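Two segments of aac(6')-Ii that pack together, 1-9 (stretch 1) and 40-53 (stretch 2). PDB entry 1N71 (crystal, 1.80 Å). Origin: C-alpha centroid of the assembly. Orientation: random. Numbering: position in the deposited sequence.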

ATOM      1  N   MET A   1      -4.179  12.836 -30.626  1.00 43.93           N
ATOM      2  CA  MET A   1      -2.880  12.617 -29.927  1.00 44.19           C
ATOM      3  C   MET A   1      -2.673  11.132 -29.642  1.00 42.76           C
ATOM      4  O   MET A   1      -3.609  10.341 -29.758  1.00 42.13           O
ATOM      5  CB  MET A   1      -2.843  13.437 -28.635  1.00 47.21           C
ATOM      6  CG  MET A   1      -4.031  13.228 -27.723  1.00 50.42           C
ATOM      7  SD  MET A   1      -3.873  11.734 -26.757  1.00 55.08           S
ATOM      8  CE  MET A   1      -3.182  12.396 -25.284  1.00 53.94           C
ATOM      9  N   ILE A   2      -1.457  10.750 -29.264  1.00 40.57           N
ATOM     10  CA  ILE A   2      -1.176   9.341 -29.019  1.00 39.58           C
ATOM     11  C   ILE A   2      -0.722   8.943 -27.617  1.00 37.38           C
ATOM     12  O   ILE A   2      -0.070   9.710 -26.907  1.00 35.38           O
ATOM     13  CB  ILE A   2      -0.125   8.811 -30.018  1.00 40.92           C
ATOM     14  CG1 ILE A   2       1.238   9.436 -29.729  1.00 41.91           C
ATOM     15  CG2 ILE A   2      -0.550   9.146 -31.444  1.00 41.39           C
ATOM     16  CD1 ILE A   2       2.360   8.863 -30.576  1.00 44.47           C
ATOM     17  N   ILE A   3      -1.077   7.717 -27.244  1.00 35.00           N
ATOM     18  CA  ILE A   3      -0.719   7.144 -25.953  1.00 33.84           C
ATOM     19  C   ILE A   3       0.358   6.093 -26.209  1.00 33.29           C
ATOM     20  O   ILE A   3       0.126   5.132 -26.944  1.00 31.73           O
ATOM     21  CB  ILE A   3      -1.924   6.441 -25.300  1.00 33.58           C
ATOM     22  CG1 ILE A   3      -3.097   7.413 -25.172  1.00 35.52           C
ATOM     23  CG2 ILE A   3      -1.529   5.887 -23.942  1.00 34.47           C
ATOM     24  CD1 ILE A   3      -2.830   8.590 -24.281  1.00 33.88           C
ATOM     25  N   SER A   4       1.532   6.269 -25.614  1.00 30.86           N
ATOM     26  CA  SER A   4       2.613   5.310 -25.809  1.00 30.53           C
ATOM     27  C   SER A   4       3.523   5.260 -24.591  1.00 29.40           C
ATOM     28  O   SER A   4       3.355   6.034 -23.650  1.00 28.33           O
ATOM     29  CB  SER A   4       3.439   5.692 -27.037  1.00 30.50           C
ATOM     30  OG  SER A   4       4.140   6.904 -26.809  1.00 33.09           O
ATOM     31  N   GLU A   5       4.488   4.344 -24.609  1.00 29.51           N
ATOM     32  CA  GLU A   5       5.420   4.224 -23.497  1.00 30.99           C
ATOM     33  C   GLU A   5       6.224   5.512 -23.420  1.00 31.19           C
ATOM     34  O   GLU A   5       6.652   6.053 -24.439  1.00 29.45           O
ATOM     35  CB  GLU A   5       6.358   3.026 -23.691  1.00 32.97           C
ATOM     36  CG  GLU A   5       5.631   1.697 -23.860  1.00 35.14           C
ATOM     37  CD  GLU A   5       6.562   0.497 -23.816  1.00 36.90           C
ATOM     38  OE1 GLU A   5       7.682   0.579 -24.370  1.00 36.65           O
ATOM     39  OE2 GLU A   5       6.164  -0.537 -23.238  1.00 36.00           O
ATOM     40  N   PHE A   6       6.411   6.002 -22.202  1.00 31.62           N
ATOM     41  CA  PHE A   6       7.147   7.236 -21.958  1.00 32.23           C
ATOM     42  C   PHE A   6       8.638   7.073 -22.265  1.00 33.27           C
ATOM     43  O   PHE A   6       9.263   6.110 -21.833  1.00 33.48           O
ATOM     44  CB  PHE A   6       6.943   7.647 -20.495  1.00 30.41           C
ATOM     45  CG  PHE A   6       7.553   8.967 -20.137  1.00 30.34           C
ATOM     46  CD1 PHE A   6       8.926   9.092 -19.957  1.00 30.53           C
ATOM     47  CD2 PHE A   6       6.749  10.091 -19.974  1.00 28.80           C
ATOM     48  CE1 PHE A   6       9.490  10.321 -19.616  1.00 29.74           C
ATOM     49  CE2 PHE A   6       7.300  11.321 -19.635  1.00 28.66           C
ATOM     50  CZ  PHE A   6       8.676  11.436 -19.454  1.00 28.68           C
ATOM     51  N   ASP A   7       9.199   8.013 -23.020  1.00 35.28           N
ATOM     52  CA  ASP A   7      10.623   7.968 -23.351  1.00 36.06           C
ATOM     53  C   ASP A   7      11.406   8.465 -22.144  1.00 35.79           C
ATOM     54  O   ASP A   7      11.541   9.668 -21.929  1.00 34.94           O
ATOM     55  CB  ASP A   7      10.934   8.854 -24.558  1.00 38.85           C
ATOM     56  CG  ASP A   7      12.405   8.803 -24.955  1.00 41.63           C
ATOM     57  OD1 ASP A   7      13.267   9.071 -24.092  1.00 41.27           O
ATOM     58  OD2 ASP A   7      12.700   8.496 -26.129  1.00 43.63           O
ATOM     59  N   ARG A   8      11.924   7.527 -21.360  1.00 37.40           N
ATOM     60  CA  ARG A   8      12.681   7.844 -20.155  1.00 39.14           C
ATOM     61  C   ARG A   8      13.945   8.667 -20.407  1.00 40.01           C
ATOM     62  O   ARG A   8      14.560   9.165 -19.466  1.00 40.29           O
ATOM     63  CB  ARG A   8      13.052   6.545 -19.439  1.00 39.63           C
ATOM     64  CG  ARG A   8      11.849   5.724 -19.006  1.00 40.51           C
ATOM     65  CD  ARG A   8      12.228   4.280 -18.737  1.00 41.93           C
ATOM     66  NE  ARG A   8      11.095   3.506 -18.240  1.00 42.53           N
ATOM     67  CZ  ARG A   8      11.048   2.177 -18.210  1.00 43.90           C
ATOM     68  NH1 ARG A   8      12.075   1.459 -18.655  1.00 43.05           N
ATOM     69  NH2 ARG A   8       9.976   1.566 -17.727  1.00 43.19           N
ATOM     70  N   ASN A   9      14.327   8.816 -21.672  1.00 41.70           N
ATOM     71  CA  ASN A   9      15.529   9.569 -22.011  1.00 42.35           C
ATOM     72  C   ASN A   9      15.250  10.922 -22.657  1.00 42.82           C
ATOM     73  O   ASN A   9      16.144  11.515 -23.261  1.00 43.41           O
ATOM     74  CB  ASN A   9      16.420   8.745 -22.946  1.00 43.56           C
ATOM     75  CG  ASN A   9      16.773   7.387 -22.372  1.00 44.28           C
ATOM     76  OD1 ASN A   9      17.273   7.281 -21.251  1.00 44.91           O
ATOM     77  ND2 ASN A   9      16.517   6.336 -23.145  1.00 45.37           N
ATOM     78  N   MET A  40       9.917   7.515 -11.032  1.00 31.07           N
ATOM     79  CA  MET A  40       8.905   6.949 -11.911  1.00 28.08           C
ATOM     80  C   MET A  40       9.536   6.383 -13.187  1.00 27.72           C
ATOM     81  O   MET A  40       8.899   5.624 -13.922  1.00 23.69           O
ATOM     82  CB  MET A  40       7.866   8.020 -12.261  1.00 26.96           C
ATOM     83  CG  MET A  40       7.099   8.540 -11.047  1.00 25.33           C
ATOM     84  SD  MET A  40       5.997   9.929 -11.384  1.00 27.63           S
ATOM     85  CE  MET A  40       5.429  10.305  -9.723  1.00 22.62           C
ATOM     86  N   MET A  41      10.793   6.745 -13.436  1.00 27.94           N
ATOM     87  CA  MET A  41      11.509   6.275 -14.623  1.00 28.82           C
ATOM     88  C   MET A  41      12.200   4.929 -14.392  1.00 29.11           C
ATOM     89  O   MET A  41      12.810   4.372 -15.307  1.00 28.73           O
ATOM     90  CB  MET A  41      12.554   7.309 -15.055  1.00 29.35           C
ATOM     91  CG  MET A  41      11.982   8.662 -15.445  1.00 30.98           C
ATOM     92  SD  MET A  41      10.847   8.569 -16.841  1.00 32.68           S
ATOM     93  CE  MET A  41       9.265   8.523 -15.977  1.00 30.42           C
ATOM     94  N   ASN A  42      12.110   4.417 -13.169  1.00 28.90           N
ATOM     95  CA  ASN A  42      12.725   3.140 -12.811  1.00 28.65           C
ATOM     96  C   ASN A  42      12.353   2.034 -13.807  1.00 28.70           C
ATOM     97  O   ASN A  42      11.185   1.869 -14.156  1.00 28.25           O
ATOM     98  CB  ASN A  42      12.282   2.736 -11.403  1.00 29.95           C
ATOM     99  CG  ASN A  42      13.091   1.586 -10.842  1.00 30.83           C
ATOM    100  OD1 ASN A  42      13.262   0.557 -11.493  1.00 31.24           O
ATOM    101  ND2 ASN A  42      13.588   1.752  -9.623  1.00 32.61           N
ATOM    102  N   PRO A  43      13.347   1.259 -14.274  1.00 28.53           N
ATOM    103  CA  PRO A  43      13.117   0.171 -15.232  1.00 27.76           C
ATOM    104  C   PRO A  43      12.060  -0.849 -14.804  1.00 26.72           C
ATOM    105  O   PRO A  43      11.369  -1.423 -15.647  1.00 27.42           O
ATOM    106  CB  PRO A  43      14.499  -0.462 -15.369  1.00 27.21           C
ATOM    107  CG  PRO A  43      15.407   0.700 -15.191  1.00 28.98           C
ATOM    108  CD  PRO A  43      14.789   1.419 -14.013  1.00 29.58           C
ATOM    109  N   GLU A  44      11.930  -1.075 -13.500  1.00 25.08           N
ATOM    110  CA  GLU A  44      10.959  -2.046 -13.003  1.00 24.38           C
ATOM    111  C   GLU A  44       9.531  -1.533 -13.128  1.00 22.79           C
ATOM    112  O   GLU A  44       8.584  -2.316 -13.153  1.00 21.45           O
ATOM    113  CB  GLU A  44      11.242  -2.387 -11.539  1.00 24.33           C
ATOM    114  CG  GLU A  44      11.080  -1.214 -10.600  1.00 27.20           C
ATOM    115  N   ARG A  45       9.380  -0.216 -13.200  1.00 22.78           N
ATOM    116  CA  ARG A  45       8.057   0.386 -13.314  1.00 21.77           C
ATOM    117  C   ARG A  45       7.637   0.554 -14.756  1.00 21.64           C
ATOM    118  O   ARG A  45       8.432   0.385 -15.682  1.00 22.01           O
ATOM    119  CB  ARG A  45       8.024   1.766 -12.652  1.00 21.17           C
ATOM    120  CG  ARG A  45       8.320   1.776 -11.169  1.00 22.77           C
ATOM    121  CD  ARG A  45       8.018   3.145 -10.595  1.00 23.48           C
ATOM    122  NE  ARG A  45       8.431   3.262  -9.201  1.00 23.25           N
ATOM    123  CZ  ARG A  45       8.113   4.282  -8.414  1.00 25.59           C
ATOM    124  NH1 ARG A  45       7.371   5.280  -8.881  1.00 25.20           N
ATOM    125  NH2 ARG A  45       8.550   4.312  -7.162  1.00 26.88           N
ATOM    126  N   ILE A  46       6.368   0.891 -14.936  1.00 21.00           N
ATOM    127  CA  ILE A  46       5.817   1.137 -16.252  1.00 20.56           C
ATOM    128  C   ILE A  46       5.512   2.631 -16.272  1.00 21.53           C
ATOM    129  O   ILE A  46       5.036   3.188 -15.275  1.00 19.62           O
ATOM    130  CB  ILE A  46       4.540   0.302 -16.478  1.00 19.89           C
ATOM    131  CG1 ILE A  46       4.920  -1.181 -16.562  1.00 20.44           C
ATOM    132  CG2 ILE A  46       3.830   0.741 -17.746  1.00 17.44           C
ATOM    133  CD1 ILE A  46       3.741  -2.128 -16.525  1.00 20.39           C
ATOM    134  N   ALA A  47       5.825   3.275 -17.392  1.00 19.88           N
ATOM    135  CA  ALA A  47       5.605   4.705 -17.565  1.00 21.14           C
ATOM    136  C   ALA A  47       4.992   4.952 -18.941  1.00 22.24           C
ATOM    137  O   ALA A  47       5.643   4.750 -19.969  1.00 20.20           O
ATOM    138  CB  ALA A  47       6.921   5.450 -17.437  1.00 20.15           C
ATOM    139  N   VAL A  48       3.738   5.386 -18.948  1.00 20.70           N
ATOM    140  CA  VAL A  48       3.017   5.643 -20.188  1.00 20.69           C
ATOM    141  C   VAL A  48       2.623   7.108 -20.293  1.00 21.23           C
ATOM    142  O   VAL A  48       2.119   7.697 -19.337  1.00 18.89           O
ATOM    143  CB  VAL A  48       1.755   4.761 -20.267  1.00 22.16           C
ATOM    144  CG1 VAL A  48       0.963   5.069 -21.528  1.00 21.34           C
ATOM    145  CG2 VAL A  48       2.158   3.295 -20.227  1.00 21.88           C
ATOM    146  N   ALA A  49       2.840   7.693 -21.465  1.00 20.87           N
ATOM    147  CA  ALA A  49       2.512   9.095 -21.664  1.00 22.83           C
ATOM    148  C   ALA A  49       1.460   9.339 -22.727  1.00 23.07           C
ATOM    149  O   ALA A  49       1.241   8.516 -23.622  1.00 23.99           O
ATOM    150  CB  ALA A  49       3.768   9.874 -22.006  1.00 23.79           C
ATOM    151  N   ALA A  50       0.800  10.482 -22.599  1.00 22.08           N
ATOM    152  CA  ALA A  50      -0.219  10.915 -23.536  1.00 23.57           C
ATOM    153  C   ALA A  50       0.361  12.201 -24.104  1.00 25.53           C
ATOM    154  O   ALA A  50       0.554  13.173 -23.372  1.00 22.26           O
ATOM    155  CB  ALA A  50      -1.521  11.195 -22.812  1.00 21.91           C
ATOM    156  N   VAL A  51       0.665  12.198 -25.397  1.00 27.84           N
ATOM    157  CA  VAL A  51       1.249  13.373 -26.027  1.00 30.97           C
ATOM    158  C   VAL A  51       0.452  13.880 -27.218  1.00 33.41           C
ATOM    159  O   VAL A  51       0.071  13.116 -28.104  1.00 32.62           O
ATOM    160  CB  VAL A  51       2.692  13.088 -26.489  1.00 30.98           C
ATOM    161  CG1 VAL A  51       3.292  14.334 -27.131  1.00 32.45           C
ATOM    162  CG2 VAL A  51       3.534  12.653 -25.303  1.00 31.50           C
ATOM    163  N   ASP A  52       0.194  15.181 -27.218  1.00 36.45           N
ATOM    164  CA  ASP A  52      -0.530  15.817 -28.305  1.00 40.01           C
ATOM    165  C   ASP A  52       0.529  16.614 -29.050  1.00 41.38           C
ATOM    166  O   ASP A  52       1.065  17.592 -28.525  1.00 42.47           O
ATOM    167  CB  ASP A  52      -1.609  16.752 -27.759  1.00 42.16           C
ATOM    168  CG  ASP A  52      -2.545  17.249 -28.842  1.00 44.98           C
ATOM    169  OD1 ASP A  52      -2.051  17.766 -29.864  1.00 46.80           O
ATOM    170  OD2 ASP A  52      -3.776  17.123 -28.670  1.00 47.45           O
ATOM    171  N   GLN A  53       0.839  16.184 -30.268  1.00 41.44           N
ATOM    172  CA  GLN A  53       1.862  16.842 -31.067  1.00 41.45           C
ATOM    173  C   GLN A  53       3.203  16.626 -30.365  1.00 40.24           C
ATOM    174  O   GLN A  53       3.874  15.619 -30.598  1.00 41.13           O
TER
HETATM  175  O   HOH W   1       8.251   3.734 -20.570  1.00 31.69           O

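What holds the two backbones together? Strands 2-5 and 46-52 run antiparallel, and a ladder of hydrogen bonds joins them. Ile-2 N donates to Val-51 O and Val-51 N to Ile-2 O, both at 3.0 Å. Two residues on, Ser-4 and Ala-49 repeat the exchange, with Ser-4 N to Ala-49 O at 3.0 Å and Ala-49 N to Ser-4 O at 2.8 Å. Past the end of the first strand, Phe-6 N still reaches Ala-47 O at 2.7 Å, nearly straight at 170°. A water donates to both Phe-6 O and Ala-47 O, bridging the carbonyls there.

How do the side chains of Ile-3 and Ala-50 fit? They share one face of the sheet, and the small methyl of Ala-50 leaves a hollow that larger neighbours fill. Ile-3 CD1 comes to 3.3 Å from Ala-50 CB, while Met-1, bent by p rotamers at chi1 and chi2, brings its CE to 3.2 Å from the same Ala-50 CB. Ile-3 CG2 also meets Val-48 CG1 at 3.6 Å, extending the apolar patch.

Where does the bulky Phe-6 ring go? It settles into the low ground left by two alanines, whose methyls meet it obliquely: Phe-6 CD2 lies 3.6 Å from Ala-49 CB, and Phe-6 CB lies 3.8 Å from Ala-47 CB. Met-41 packs on the ring as well, its CE over one ring face and its SD 3.6 Å from Phe-6 CE1, a polarizable sulfur that approaches the ring obliquely.

What does Arg-8 do beyond the strands? Its extended side chain lies along the loop before strand 46-52. Arg-8 CG packs 3.7 Å from Met-41 SD, and one guanidinium face is covered by Met-41 O, Asn-42 O and Pro-43 CA. Arg-8 NH2 approaches Arg-45 O to 2.8 Å, but the angle is too poor for a hydrogen bond.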